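Local coordinates for Alr4995 protein (Nostoc sp., PDB 6LRF) that acts as a bifunctional arginine dihydrolase and ornithine cyclodeaminase, probably converting arginine to ornithine and ornithine to proline with release of ammonia, at residues B[72-77]-B[121-126]; B[96-101]-B[106-111]; B[472-477]-B[688-693]; B[562-567]-B[577-582]; B[572-577]-B[583-588]. All coordinates share one frame; numbering follows the deposited sequence.

Interaction 1. Residues B[72-77]-B[121-126]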
# COMPACT_ATOMS: atom_id res chain seq x y z
N ALA B 72 40.44 23.53 -25.96
CA ALA B 72 41.76 24.15 -25.79
C ALA B 72 41.67 25.41 -24.93
O ALA B 72 42.53 25.67 -24.09
CB ALA B 72 42.37 24.49 -27.17
N GLY B 73 40.61 26.18 -25.15
CA GLY B 73 40.39 27.40 -24.42
C GLY B 73 39.28 28.17 -25.10
O GLY B 73 38.62 27.67 -26.00
N LEU B 74 39.09 29.41 -24.69
CA LEU B 74 37.99 30.23 -25.17
C LEU B 74 38.55 31.48 -25.82
O LEU B 74 39.30 32.22 -25.18
CB LEU B 74 37.06 30.59 -24.02
CG LEU B 74 36.05 31.69 -24.35
CD1 LEU B 74 35.07 31.19 -25.39
CD2 LEU B 74 35.33 32.10 -23.09
N VAL B 75 38.18 31.73 -27.06
CA VAL B 75 38.78 32.82 -27.82
C VAL B 75 37.80 33.96 -28.06
O VAL B 75 36.67 33.74 -28.50
CB VAL B 75 39.30 32.30 -29.19
CG1 VAL B 75 39.70 33.48 -30.09
CG2 VAL B 75 40.45 31.33 -28.99
N LEU B 76 38.22 35.19 -27.77
CA LEU B 76 37.46 36.37 -28.22
C LEU B 76 38.44 37.47 -28.65
O LEU B 76 39.23 37.93 -27.83
CB LEU B 76 36.54 36.90 -27.11
CG LEU B 76 35.67 38.09 -27.53
CD1 LEU B 76 34.76 37.73 -28.70
CD2 LEU B 76 34.87 38.65 -26.37
N GLY B 77 38.37 37.89 -29.91
CA GLY B 77 39.31 38.88 -30.41
C GLY B 77 40.74 38.35 -30.35
O GLY B 77 41.03 37.24 -30.81
N GLY B 121 34.23 24.60 -25.33
CA GLY B 121 33.36 23.47 -25.05
C GLY B 121 32.36 23.73 -23.93
O GLY B 121 31.32 23.08 -23.89
N ASP B 122 32.66 24.67 -23.04
CA ASP B 122 31.78 25.03 -21.92
C ASP B 122 31.36 26.50 -21.95
O ASP B 122 30.68 26.96 -21.04
CB ASP B 122 32.44 24.76 -20.56
CG ASP B 122 31.79 23.58 -19.81
OD1 ASP B 122 30.75 23.07 -20.27
OD2 ASP B 122 32.32 23.19 -18.74
N ALA B 123 31.78 27.23 -22.98
CA ALA B 123 31.40 28.63 -23.08
C ALA B 123 31.24 29.02 -24.54
O ALA B 123 32.22 29.01 -25.30
CB ALA B 123 32.41 29.51 -22.40
N LEU B 124 30.02 29.35 -24.93
CA LEU B 124 29.73 29.65 -26.33
C LEU B 124 29.27 31.08 -26.54
O LEU B 124 28.38 31.57 -25.85
CB LEU B 124 28.69 28.69 -26.87
CG LEU B 124 29.26 27.28 -26.96
CD1 LEU B 124 28.19 26.30 -27.32
CD2 LEU B 124 30.35 27.28 -28.02
N LEU B 125 29.87 31.73 -27.52
CA LEU B 125 29.53 33.11 -27.84
C LEU B 125 28.20 33.21 -28.58
O LEU B 125 27.88 32.40 -29.44
CB LEU B 125 30.63 33.74 -28.69
CG LEU B 125 31.93 34.04 -27.94
CD1 LEU B 125 33.09 34.25 -28.93
CD2 LEU B 125 31.76 35.27 -27.04
N ASP B 126 27.42 34.21 -28.22
CA ASP B 126 26.28 34.62 -29.03
C ASP B 126 26.84 35.02 -30.40
O ASP B 126 27.84 35.74 -30.46
CB ASP B 126 25.54 35.77 -28.34
CG ASP B 126 24.54 36.46 -29.25
OD1 ASP B 126 23.45 35.90 -29.46
OD2 ASP B 126 24.86 37.57 -29.73
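Two buried strands of the guanidine-modifying (GME family) part of the chain face each other here, with Leu74 and Leu76 of 73-76 meeting Ala123 and Leu125 of 123-125. The strands run almost in the same direction, 18° apart, but their axes stay 8.3 Å from each other. No hydrogen bond joins them. Side chains meet side chains and backbone carbonyls instead. Leu74 points its CB at strand 123-125. Its CG lies anti to the backbone N (chi1 167°), and the two methyls then divide the work. CD2 rests on the CB of Ala123 at 4.0 Å, while CD1 lies 3.6 Å from the O of Ala123. Ala123 is small, and the longer Leu74 comes down on it. Further along the roles change. Leu125 now reaches across, and its CD1 meets the CD1 of Leu76 at 3.9 Å, the two side chains passing at a slant. The same methyl of Leu125 comes within 3.6 Å of Val75 O. Two near-parallel strands at the edges of separate sheets are consistent with inner strands of neighbouring blades in the alpha/beta propeller of this family. Leu132 of strand 132-136 lies against Leu74, Ala123 and Leu125. Leu152 of helix 145-152 covers Leu74 and Leu76. Helix 93-103 packs Phe97 and Phe101 on Ala72, just before strand 73-76, and Phe101 on Val75 within it.

Interaction 2. Residues B[96-101]-B[106-111]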
# COMPACT_ATOMS: atom_id res chain seq x y z
N TYR B 96 50.52 22.14 -24.79
CA TYR B 96 50.49 22.12 -26.25
C TYR B 96 49.48 23.12 -26.80
O TYR B 96 49.75 23.78 -27.81
CB TYR B 96 50.19 20.71 -26.76
CG TYR B 96 51.25 19.76 -26.32
CD1 TYR B 96 52.50 19.77 -26.93
CD2 TYR B 96 51.04 18.89 -25.25
CE1 TYR B 96 53.51 18.93 -26.52
CE2 TYR B 96 52.05 18.02 -24.84
CZ TYR B 96 53.28 18.05 -25.48
OH TYR B 96 54.31 17.21 -25.10
N PHE B 97 48.34 23.24 -26.11
CA PHE B 97 47.33 24.22 -26.51
C PHE B 97 47.88 25.63 -26.28
O PHE B 97 47.80 26.49 -27.16
CB PHE B 97 46.02 24.00 -25.74
CG PHE B 97 45.22 22.81 -26.23
CD1 PHE B 97 45.21 22.47 -27.58
CD2 PHE B 97 44.46 22.05 -25.35
CE1 PHE B 97 44.46 21.40 -28.05
CE2 PHE B 97 43.70 20.97 -25.82
CZ PHE B 97 43.71 20.65 -27.18
N LYS B 98 48.46 25.85 -25.11
CA LYS B 98 49.04 27.15 -24.79
C LYS B 98 50.11 27.56 -25.83
O LYS B 98 50.17 28.73 -26.27
CB LYS B 98 49.65 27.13 -23.39
CG LYS B 98 50.24 28.45 -22.99
CD LYS B 98 50.83 28.41 -21.61
CE LYS B 98 51.14 29.83 -21.17
NZ LYS B 98 51.85 29.88 -19.87
N GLU B 99 50.93 26.59 -26.22
CA GLU B 99 51.97 26.81 -27.23
C GLU B 99 51.35 27.27 -28.54
O GLU B 99 51.82 28.22 -29.15
CB GLU B 99 52.79 25.55 -27.48
CG GLU B 99 53.99 25.79 -28.39
CD GLU B 99 54.78 24.51 -28.65
OE1 GLU B 99 54.21 23.58 -29.27
OE2 GLU B 99 55.95 24.44 -28.18
N TRP B 100 50.29 26.61 -28.97
CA TRP B 100 49.65 27.03 -30.21
C TRP B 100 49.13 28.46 -30.09
O TRP B 100 49.34 29.28 -30.98
CB TRP B 100 48.52 26.08 -30.62
CG TRP B 100 48.02 26.43 -32.00
CD1 TRP B 100 48.46 25.91 -33.19
CD2 TRP B 100 47.04 27.42 -32.33
NE1 TRP B 100 47.79 26.50 -34.23
CE2 TRP B 100 46.91 27.44 -33.73
CE3 TRP B 100 46.25 28.30 -31.57
CZ2 TRP B 100 46.03 28.29 -34.40
CZ3 TRP B 100 45.38 29.14 -32.23
CH2 TRP B 100 45.27 29.13 -33.63
N PHE B 101 48.45 28.78 -28.99
CA PHE B 101 47.83 30.09 -28.85
C PHE B 101 48.89 31.20 -28.88
O PHE B 101 48.74 32.18 -29.62
CB PHE B 101 47.00 30.18 -27.57
CG PHE B 101 45.66 29.49 -27.65
CD1 PHE B 101 44.79 29.77 -28.69
CD2 PHE B 101 45.28 28.58 -26.67
CE1 PHE B 101 43.56 29.15 -28.77
CE2 PHE B 101 44.03 27.95 -26.75
CZ PHE B 101 43.18 28.23 -27.79
N TYR B 106 48.05 35.30 -29.69
CA TYR B 106 47.01 35.57 -28.70
C TYR B 106 47.57 35.96 -27.35
O TYR B 106 48.64 35.52 -26.95
CB TYR B 106 46.08 34.37 -28.54
CG TYR B 106 45.30 34.09 -29.79
CD1 TYR B 106 45.72 33.14 -30.71
CD2 TYR B 106 44.13 34.81 -30.07
CE1 TYR B 106 45.01 32.89 -31.87
CE2 TYR B 106 43.41 34.57 -31.24
CZ TYR B 106 43.85 33.61 -32.13
OH TYR B 106 43.15 33.36 -33.28
N THR B 107 46.83 36.81 -26.66
CA THR B 107 47.12 37.13 -25.27
C THR B 107 46.41 36.06 -24.42
O THR B 107 45.18 35.98 -24.41
CB THR B 107 46.65 38.55 -24.92
OG1 THR B 107 47.25 39.47 -25.83
CG2 THR B 107 47.00 38.94 -23.49
N VAL B 108 47.21 35.24 -23.73
CA VAL B 108 46.71 34.04 -23.05
C VAL B 108 46.54 34.29 -21.56
O VAL B 108 47.49 34.64 -20.85
CB VAL B 108 47.66 32.84 -23.27
CG1 VAL B 108 47.18 31.64 -22.47
CG2 VAL B 108 47.74 32.48 -24.75
N TYR B 109 45.32 34.11 -21.08
CA TYR B 109 45.04 34.22 -19.66
C TYR B 109 44.85 32.84 -19.07
O TYR B 109 44.29 31.95 -19.72
CB TYR B 109 43.79 35.06 -19.41
CG TYR B 109 43.94 36.48 -19.83
CD1 TYR B 109 43.54 36.90 -21.09
CD2 TYR B 109 44.51 37.41 -18.99
CE1 TYR B 109 43.68 38.22 -21.48
CE2 TYR B 109 44.65 38.72 -19.36
CZ TYR B 109 44.23 39.12 -20.61
OH TYR B 109 44.37 40.44 -20.97
N GLU B 110 45.32 32.66 -17.85
CA GLU B 110 45.26 31.35 -17.21
C GLU B 110 44.56 31.48 -15.88
O GLU B 110 44.83 32.41 -15.12
CB GLU B 110 46.65 30.78 -17.03
CG GLU B 110 47.34 30.46 -18.32
CD GLU B 110 48.74 29.94 -18.08
OE1 GLU B 110 49.45 30.56 -17.26
OE2 GLU B 110 49.10 28.91 -18.67
N LEU B 111 43.66 30.54 -15.60
CA LEU B 111 42.91 30.52 -14.35
C LEU B 111 43.79 29.94 -13.24
O LEU B 111 44.75 29.22 -13.54
CB LEU B 111 41.64 29.69 -14.52
CG LEU B 111 40.70 30.45 -15.45
CD1 LEU B 111 39.96 29.53 -16.36
CD2 LEU B 111 39.75 31.28 -14.61
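Lys98 of helix 93-103 and Glu110 form a salt bridge, NZ to OE2, 3.2 Å long. The ammonium meets OE2 from above the carboxylate plane, 51° out of it. Lys98 reaches this place because its side chain is extended throughout, and it crosses the Glu110 side chain at about a right angle. An alanine here removes the ammonium and would probably leave the Glu110 carboxylate without its mate. The second polar tie is in the backbone. Tyr106 N gives a hydrogen bond to Phe101 O, 3.2 Å long with an angle of 156° at the hydrogen, and so holds the start of segment 106-111 to the last turn of the helix. The same carbonyl oxygen lies in the plane of the Tyr106 ring, at its edge. Packing spreads out from there. The edge of Phe101 is turned toward the face of Tyr106 in an offset edge-to-face pair, with the planes at 88°. Val108 CG2 packs on Phe101 CB at 3.7 Å. Trp100 brings CZ3 to within 3.8 Å of Tyr106 CE1. Tyr106 OH is hydrogen-bonded to Val269 O. Strand 79-82, helix 93-103 and strand 107-109 make a beta-alpha-beta crossover. The helix lies against strand 107-109, which pairs in parallel with strand 79-82, whose Val80 touches Tyr106 and Val108.

Interaction 3. Residues B[472-477]-B[688-693]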
# COMPACT_ATOMS: atom_id res chain seq x y z
N LEU B 472 -6.32 -0.89 -21.41
CA LEU B 472 -7.63 -1.22 -21.97
C LEU B 472 -8.68 -0.21 -21.49
O LEU B 472 -9.51 0.22 -22.28
CB LEU B 472 -8.04 -2.66 -21.63
CG LEU B 472 -7.89 -3.68 -22.78
CD1 LEU B 472 -8.54 -3.16 -24.06
CD2 LEU B 472 -6.42 -4.06 -23.04
N VAL B 473 -8.61 0.18 -20.22
CA VAL B 473 -9.48 1.23 -19.71
C VAL B 473 -9.30 2.52 -20.51
O VAL B 473 -10.27 3.15 -20.94
CB VAL B 473 -9.21 1.52 -18.23
CG1 VAL B 473 -9.86 2.84 -17.80
CG2 VAL B 473 -9.72 0.37 -17.39
N VAL B 474 -8.05 2.91 -20.73
CA VAL B 474 -7.76 4.11 -21.50
C VAL B 474 -8.36 4.01 -22.89
O VAL B 474 -8.90 4.99 -23.42
CB VAL B 474 -6.24 4.38 -21.60
CG1 VAL B 474 -5.92 5.27 -22.79
CG2 VAL B 474 -5.76 5.00 -20.32
N GLU B 475 -8.29 2.82 -23.48
CA GLU B 475 -8.86 2.61 -24.80
C GLU B 475 -10.37 2.83 -24.78
O GLU B 475 -10.93 3.45 -25.68
CB GLU B 475 -8.53 1.21 -25.31
CG GLU B 475 -8.75 1.08 -26.82
CD GLU B 475 -8.37 -0.28 -27.38
OE1 GLU B 475 -8.18 -1.25 -26.60
OE2 GLU B 475 -8.26 -0.38 -28.62
N GLN B 476 -11.03 2.34 -23.74
CA GLN B 476 -12.47 2.52 -23.64
C GLN B 476 -12.83 3.98 -23.36
O GLN B 476 -13.74 4.51 -23.99
CB GLN B 476 -13.06 1.59 -22.57
CG GLN B 476 -12.81 0.12 -22.92
CD GLN B 476 -13.06 -0.84 -21.77
OE1 GLN B 476 -13.48 -0.44 -20.68
NE2 GLN B 476 -12.80 -2.13 -22.01
N VAL B 477 -12.09 4.63 -22.45
CA VAL B 477 -12.35 6.04 -22.14
C VAL B 477 -12.07 6.97 -23.33
O VAL B 477 -12.84 7.90 -23.58
CB VAL B 477 -11.51 6.52 -20.92
CG1 VAL B 477 -11.78 7.96 -20.63
CG2 VAL B 477 -11.86 5.70 -19.69
N THR B 688 -3.98 10.71 -24.33
CA THR B 688 -3.71 11.62 -25.45
C THR B 688 -3.11 10.87 -26.65
O THR B 688 -3.42 11.18 -27.80
CB THR B 688 -2.79 12.79 -25.03
OG1 THR B 688 -1.77 12.31 -24.15
CG2 THR B 688 -3.61 13.89 -24.33
N GLN B 689 -2.25 9.89 -26.38
CA GLN B 689 -1.73 9.03 -27.44
C GLN B 689 -2.88 8.29 -28.10
O GLN B 689 -2.97 8.22 -29.32
CB GLN B 689 -0.72 8.03 -26.89
CG GLN B 689 0.63 8.64 -26.54
CD GLN B 689 1.44 7.71 -25.65
OE1 GLN B 689 2.22 8.16 -24.81
NE2 GLN B 689 1.26 6.41 -25.84
N GLN B 690 -3.78 7.76 -27.27
CA GLN B 690 -4.89 6.98 -27.79
C GLN B 690 -5.89 7.83 -28.57
O GLN B 690 -6.54 7.33 -29.49
CB GLN B 690 -5.59 6.26 -26.65
CG GLN B 690 -6.50 5.15 -27.11
CD GLN B 690 -5.74 3.97 -27.67
OE1 GLN B 690 -4.51 3.93 -27.65
NE2 GLN B 690 -6.48 3.00 -28.19
N LEU B 691 -6.01 9.10 -28.21
CA LEU B 691 -6.93 10.01 -28.91
C LEU B 691 -6.38 10.41 -30.26
O LEU B 691 -7.13 10.82 -31.16
CB LEU B 691 -7.19 11.26 -28.08
CG LEU B 691 -8.20 11.12 -26.95
CD1 LEU B 691 -8.00 12.23 -25.96
CD2 LEU B 691 -9.61 11.16 -27.51
N ASP B 692 -5.07 10.33 -30.40
CA ASP B 692 -4.43 10.67 -31.66
C ASP B 692 -4.63 9.54 -32.67
O ASP B 692 -4.86 9.78 -33.86
CB ASP B 692 -2.96 10.97 -31.43
CG ASP B 692 -2.74 12.30 -30.73
OD1 ASP B 692 -3.58 13.22 -30.93
OD2 ASP B 692 -1.74 12.44 -29.99
N LYS B 693 -4.55 8.31 -32.18
CA LYS B 693 -4.76 7.13 -33.01
C LYS B 693 -6.17 7.11 -33.60
O LYS B 693 -6.40 6.56 -34.67
CB LYS B 693 -4.51 5.86 -32.20
CG LYS B 693 -3.12 5.78 -31.62
CD LYS B 693 -2.85 4.43 -30.99
CE LYS B 693 -1.46 4.39 -30.38
NZ LYS B 693 -1.13 3.03 -29.85
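Gln690 lays its side chain against Glu475, and the two flat end groups stand almost perpendicular, with the amide and carboxylate planes 85° apart. Gln690 starts with CG anti to the backbone N and then bends at chi2 (69°), which carries its amide over the stem of Glu475. NE2 comes to 3.3 Å from Glu475 CG. It stays 3.8 Å from Glu475 OE2, and no hydrogen bond forms between them. The amide thus meets mainly the aliphatic part of the glutamate. Glu475 is extended beyond CG, so its carboxylate runs on past the amide. Its OE2 makes a salt bridge to Arg165 of the second subunit, with Glu210 of that same subunit as a like-charged neighbour. The two helices are 467-486 and 680-694, the latter near the C-terminal end of the chain. Helix 467-486 packs on the parallel sheet of the Rossmann-fold part, where its Val473 touches Val674 and Val676 of edge strand 673-677. Helix 680-694 follows that strand in the chain, and its Thr688 and Leu691 touch helix 505-513. At Glu475 and Gln690 the CA atoms are 6.6 Å apart, a close approach for two helices. On the more buried side of the contact, Val474 points its CB at the second helix. Its CG1 lies 4.0 Å from Gln690 CB. Phe683 and Leu686, earlier in helix 680-694, also touch Val474.

Interaction 4. Residues B[562-567]-B[577-582]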
# COMPACT_ATOMS: atom_id res chain seq x y z
N ASN B 562 1.35 35.37 -4.42
CA ASN B 562 1.42 36.83 -4.32
C ASN B 562 1.26 37.55 -5.66
O ASN B 562 0.60 38.58 -5.76
CB ASN B 562 2.75 37.25 -3.68
CG ASN B 562 2.71 38.66 -3.19
OD1 ASN B 562 1.90 38.99 -2.32
ND2 ASN B 562 3.58 39.52 -3.74
N THR B 563 1.87 37.01 -6.71
CA THR B 563 1.78 37.63 -8.03
C THR B 563 0.36 37.61 -8.58
O THR B 563 -0.13 38.60 -9.13
CB THR B 563 2.76 36.94 -9.00
OG1 THR B 563 4.10 37.10 -8.51
CG2 THR B 563 2.67 37.54 -10.39
N ILE B 564 -0.33 36.47 -8.45
CA ILE B 564 -1.71 36.39 -8.92
C ILE B 564 -2.61 37.33 -8.09
O ILE B 564 -3.46 38.01 -8.65
CB ILE B 564 -2.26 34.94 -8.88
CG1 ILE B 564 -1.34 33.99 -9.66
CG2 ILE B 564 -3.66 34.88 -9.49
CD1 ILE B 564 -1.07 34.43 -11.11
N ARG B 565 -2.40 37.37 -6.77
CA ARG B 565 -3.17 38.29 -5.94
C ARG B 565 -2.91 39.74 -6.39
O ARG B 565 -3.84 40.55 -6.43
CB ARG B 565 -2.84 38.10 -4.45
CG ARG B 565 -3.32 36.74 -3.87
CD ARG B 565 -3.02 36.63 -2.37
NE ARG B 565 -3.72 37.67 -1.61
CZ ARG B 565 -4.96 37.55 -1.15
NH1 ARG B 565 -5.64 36.42 -1.33
NH2 ARG B 565 -5.53 38.56 -0.50
N ARG B 566 -1.68 40.05 -6.80
CA ARG B 566 -1.39 41.40 -7.26
C ARG B 566 -2.16 41.75 -8.53
O ARG B 566 -2.73 42.83 -8.62
CB ARG B 566 0.10 41.60 -7.51
CG ARG B 566 0.40 43.05 -7.91
CD ARG B 566 1.88 43.35 -7.90
NE ARG B 566 2.58 42.57 -8.92
CZ ARG B 566 3.47 41.63 -8.65
NH1 ARG B 566 3.79 41.35 -7.38
NH2 ARG B 566 4.06 40.96 -9.64
N HIS B 567 -2.18 40.84 -9.50
CA HIS B 567 -2.91 41.06 -10.75
C HIS B 567 -4.42 40.99 -10.54
O HIS B 567 -5.18 41.59 -11.30
CB HIS B 567 -2.47 40.05 -11.80
CG HIS B 567 -1.14 40.36 -12.40
ND1 HIS B 567 -1.00 40.91 -13.66
CD2 HIS B 567 0.11 40.22 -11.90
CE1 HIS B 567 0.29 41.08 -13.91
NE2 HIS B 567 0.98 40.67 -12.86
N GLY B 577 0.14 38.67 -19.85
CA GLY B 577 1.22 37.88 -20.40
C GLY B 577 2.20 37.24 -19.42
O GLY B 577 3.24 36.75 -19.84
N ILE B 578 1.90 37.24 -18.12
CA ILE B 578 2.83 36.61 -17.17
C ILE B 578 2.56 35.09 -17.06
O ILE B 578 3.48 34.31 -16.80
CB ILE B 578 2.79 37.25 -15.76
CG1 ILE B 578 1.53 36.81 -15.01
CG2 ILE B 578 2.89 38.78 -15.84
CD1 ILE B 578 1.42 37.41 -13.66
N ILE B 579 1.31 34.69 -17.27
CA ILE B 579 0.98 33.28 -17.44
C ILE B 579 0.82 32.99 -18.94
O ILE B 579 -0.06 33.56 -19.58
CB ILE B 579 -0.32 32.89 -16.72
CG1 ILE B 579 -0.23 33.17 -15.22
CG2 ILE B 579 -0.64 31.42 -17.00
CD1 ILE B 579 -1.56 32.96 -14.52
N ARG B 580 1.63 32.08 -19.48
CA ARG B 580 1.68 31.87 -20.93
C ARG B 580 1.37 30.44 -21.36
O ARG B 580 1.25 30.16 -22.54
CB ARG B 580 3.05 32.28 -21.47
CG ARG B 580 3.30 33.77 -21.38
CD ARG B 580 4.60 34.16 -22.03
NE ARG B 580 4.74 35.61 -22.04
CZ ARG B 580 4.25 36.40 -22.99
NH1 ARG B 580 3.60 35.87 -24.02
NH2 ARG B 580 4.41 37.72 -22.92
N SER B 581 1.26 29.54 -20.40
CA SER B 581 0.98 28.15 -20.73
C SER B 581 0.40 27.41 -19.54
O SER B 581 0.51 27.88 -18.40
CB SER B 581 2.25 27.46 -21.21
OG SER B 581 3.27 27.55 -20.23
N GLY B 582 -0.21 26.25 -19.81
CA GLY B 582 -0.62 25.35 -18.75
C GLY B 582 -2.12 25.20 -18.65
O GLY B 582 -2.87 25.77 -19.46
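Ile578 points from the loop toward helix 554-567, its CB directed toward segment 562-567. CG2, on one branch, lies 4.0 Å from both CE1 and NE2 of His567. The other branch does more. CG1 sits between the backbone N and the carbonyl carbon (chi1 75°), and the chain then runs straight out (chi2 -179°) to CD1. That methyl lies over one face of the His567 ring, 3.7 Å from its centroid and 25° off the normal, a CH-pi contact. It is displaced toward the rim, where NE2 is 3.4 Å away. CD1 also meets Thr563 CG2 at 3.5 Å. Replacing His567 by alanine removes the ring and would probably leave the Ile578 methyl without the face it lies on. Beside this, Ile579 CD1 packs on Ile564 CD1 at 3.7 Å, the two side chains nearly at right angles. Thr563 OG1 is hydrogen-bonded to Lys559 O within its own helix. Gly577, just before Ile578, ends helix 570-575 in a Schellman motif. The isoleucines that follow pack on helix 554-567. The whole is a Schellman-capped helix end and the loop after it, set against a helix of the Rossmann-fold part.

Interaction 5. Residues B[572-577]-B[583-588]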
# COMPACT_ATOMS: atom_id res chain seq x y z
N LYS B 572 -6.43 37.89 -15.48
CA LYS B 572 -5.60 39.07 -15.67
C LYS B 572 -4.12 38.70 -15.74
O LYS B 572 -3.34 39.36 -16.43
CB LYS B 572 -5.88 40.10 -14.57
CG LYS B 572 -7.25 40.75 -14.74
CD LYS B 572 -7.49 41.93 -13.81
CE LYS B 572 -8.85 42.56 -14.12
NZ LYS B 572 -9.28 43.53 -13.06
N GLY B 573 -3.75 37.63 -15.05
CA GLY B 573 -2.39 37.10 -15.15
C GLY B 573 -2.09 36.58 -16.55
O GLY B 573 -0.97 36.70 -17.03
N VAL B 574 -3.09 36.01 -17.21
CA VAL B 574 -2.94 35.58 -18.60
C VAL B 574 -2.91 36.79 -19.54
O VAL B 574 -2.03 36.90 -20.38
CB VAL B 574 -4.06 34.60 -19.01
CG1 VAL B 574 -4.02 34.32 -20.52
CG2 VAL B 574 -3.94 33.31 -18.21
N GLU B 575 -3.87 37.69 -19.37
CA GLU B 575 -3.94 38.90 -20.18
C GLU B 575 -2.65 39.72 -20.12
O GLU B 575 -2.15 40.19 -21.14
CB GLU B 575 -5.12 39.76 -19.75
CG GLU B 575 -6.47 39.15 -20.06
CD GLU B 575 -7.62 40.04 -19.62
OE1 GLU B 575 -7.74 40.33 -18.41
OE2 GLU B 575 -8.42 40.45 -20.50
N SER B 576 -2.11 39.91 -18.92
CA SER B 576 -0.86 40.64 -18.79
C SER B 576 0.35 39.89 -19.36
O SER B 576 1.46 40.39 -19.32
CB SER B 576 -0.60 40.96 -17.32
OG SER B 576 -0.09 39.81 -16.67
N GLY B 577 0.14 38.67 -19.85
CA GLY B 577 1.22 37.88 -20.40
C GLY B 577 2.20 37.24 -19.42
O GLY B 577 3.24 36.75 -19.84
N VAL B 583 -2.57 24.44 -17.65
CA VAL B 583 -3.99 24.14 -17.51
C VAL B 583 -4.83 25.40 -17.37
O VAL B 583 -5.75 25.62 -18.15
CB VAL B 583 -4.24 23.21 -16.30
CG1 VAL B 583 -5.74 22.97 -16.09
CG2 VAL B 583 -3.51 21.89 -16.51
N MSE B 584 -4.51 26.25 -16.39
CA MSE B 584 -5.34 27.42 -16.12
C MSE B 584 -5.28 28.37 -17.34
O MSE B 584 -6.28 28.98 -17.71
CB MSE B 584 -4.88 28.12 -14.83
CG MSE B 584 -4.78 27.19 -13.61
SE MSE B 584 -6.44 26.15 -13.34
CE MSE B 584 -7.56 27.71 -13.06
N TYR B 585 -4.12 28.45 -17.97
CA TYR B 585 -3.96 29.24 -19.20
C TYR B 585 -4.92 28.81 -20.30
O TYR B 585 -5.60 29.64 -20.89
CB TYR B 585 -2.52 29.13 -19.73
CG TYR B 585 -2.33 29.77 -21.10
CD1 TYR B 585 -2.13 31.14 -21.23
CD2 TYR B 585 -2.36 29.00 -22.26
CE1 TYR B 585 -1.96 31.72 -22.48
CE2 TYR B 585 -2.19 29.57 -23.51
CZ TYR B 585 -1.99 30.93 -23.62
OH TYR B 585 -1.82 31.50 -24.85
N GLU B 586 -4.95 27.52 -20.59
CA GLU B 586 -5.85 27.01 -21.63
C GLU B 586 -7.31 27.25 -21.28
O GLU B 586 -8.12 27.50 -22.18
CB GLU B 586 -5.62 25.52 -21.88
CG GLU B 586 -4.24 25.15 -22.48
CD GLU B 586 -3.92 25.87 -23.80
OE1 GLU B 586 -4.82 26.45 -24.45
OE2 GLU B 586 -2.72 25.85 -24.20
N CYS B 587 -7.67 27.19 -20.00
CA CYS B 587 -9.06 27.47 -19.61
C CYS B 587 -9.41 28.91 -19.93
O CYS B 587 -10.49 29.19 -20.47
CB CYS B 587 -9.31 27.20 -18.11
SG CYS B 587 -9.38 25.45 -17.71
N VAL B 588 -8.51 29.83 -19.62
CA VAL B 588 -8.78 31.23 -19.90
C VAL B 588 -8.82 31.48 -21.42
O VAL B 588 -9.76 32.09 -21.93
CB VAL B 588 -7.74 32.16 -19.23
CG1 VAL B 588 -7.89 33.59 -19.71
CG2 VAL B 588 -7.88 32.09 -17.70
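Val574 touches both Tyr585 and Val588, which lie one turn apart on helix 583-589. Its chi1 of 171° puts CG1 anti to the backbone N and CG2 anti to the carbonyl carbon. Both methyls are then used. CG1 reaches Tyr585 CD1 at 3.8 Å and Val588 CG1 at 4.0 Å. CG2 lies 4.1 Å from Val588 CB. The second valine has the same conformation, with chi1 also 171°, and the two branched side chains come tip to tip. Tyr585 has its CG anti to the backbone N, and this brings one flank of the ring, CD1 and CE1, to Val574 CG1. The two side chains cross at about a right angle. Farther out on the ring, Tyr585 OH makes a weak hydrogen bond to Arg589 NE. Ile579, in the turn between the helices, touches both Val574 and Tyr585. Helix 570-575 ends at this point in a Schellman motif. Gly577, with positive phi, gives its N to Val574 O in a 2.9 Å bond. Val583, Met584, Glu586 and Cys587 of helix 583-589 touch helix 505-513 and strands 519-523 and 594-597 between them. Between the two segments themselves the chemistry is wholly apolar. No hydrogen bond or ion pair crosses from one to the other. Cohesion between them therefore rests on shape and apolar contact, while the backbone bond of Gly573 with Ile579 ties the turn.

Interactions 1 and 2 belong to the GME part, 4 and 5 to the Rossmann-fold part. Interaction 3 joins helices 467-486 and 680-694. Interaction 1 is a buried core contact. Interaction 2 lies at the surface next to it and adds polar ties to its packing. These two touch, Val75 on Phe101 and Ala72 on Phe97, and reach the same sheet. Interaction 4 is buried and interaction 5 partly so. They share Gly577. Their side-chain contacts are mostly apolar, with a CH-pi contact to a histidine in interaction 4 and probable backbone hydrogen bonds joining the two. Interaction 3 is partly buried. Of the five, it alone has another subunit at its edge.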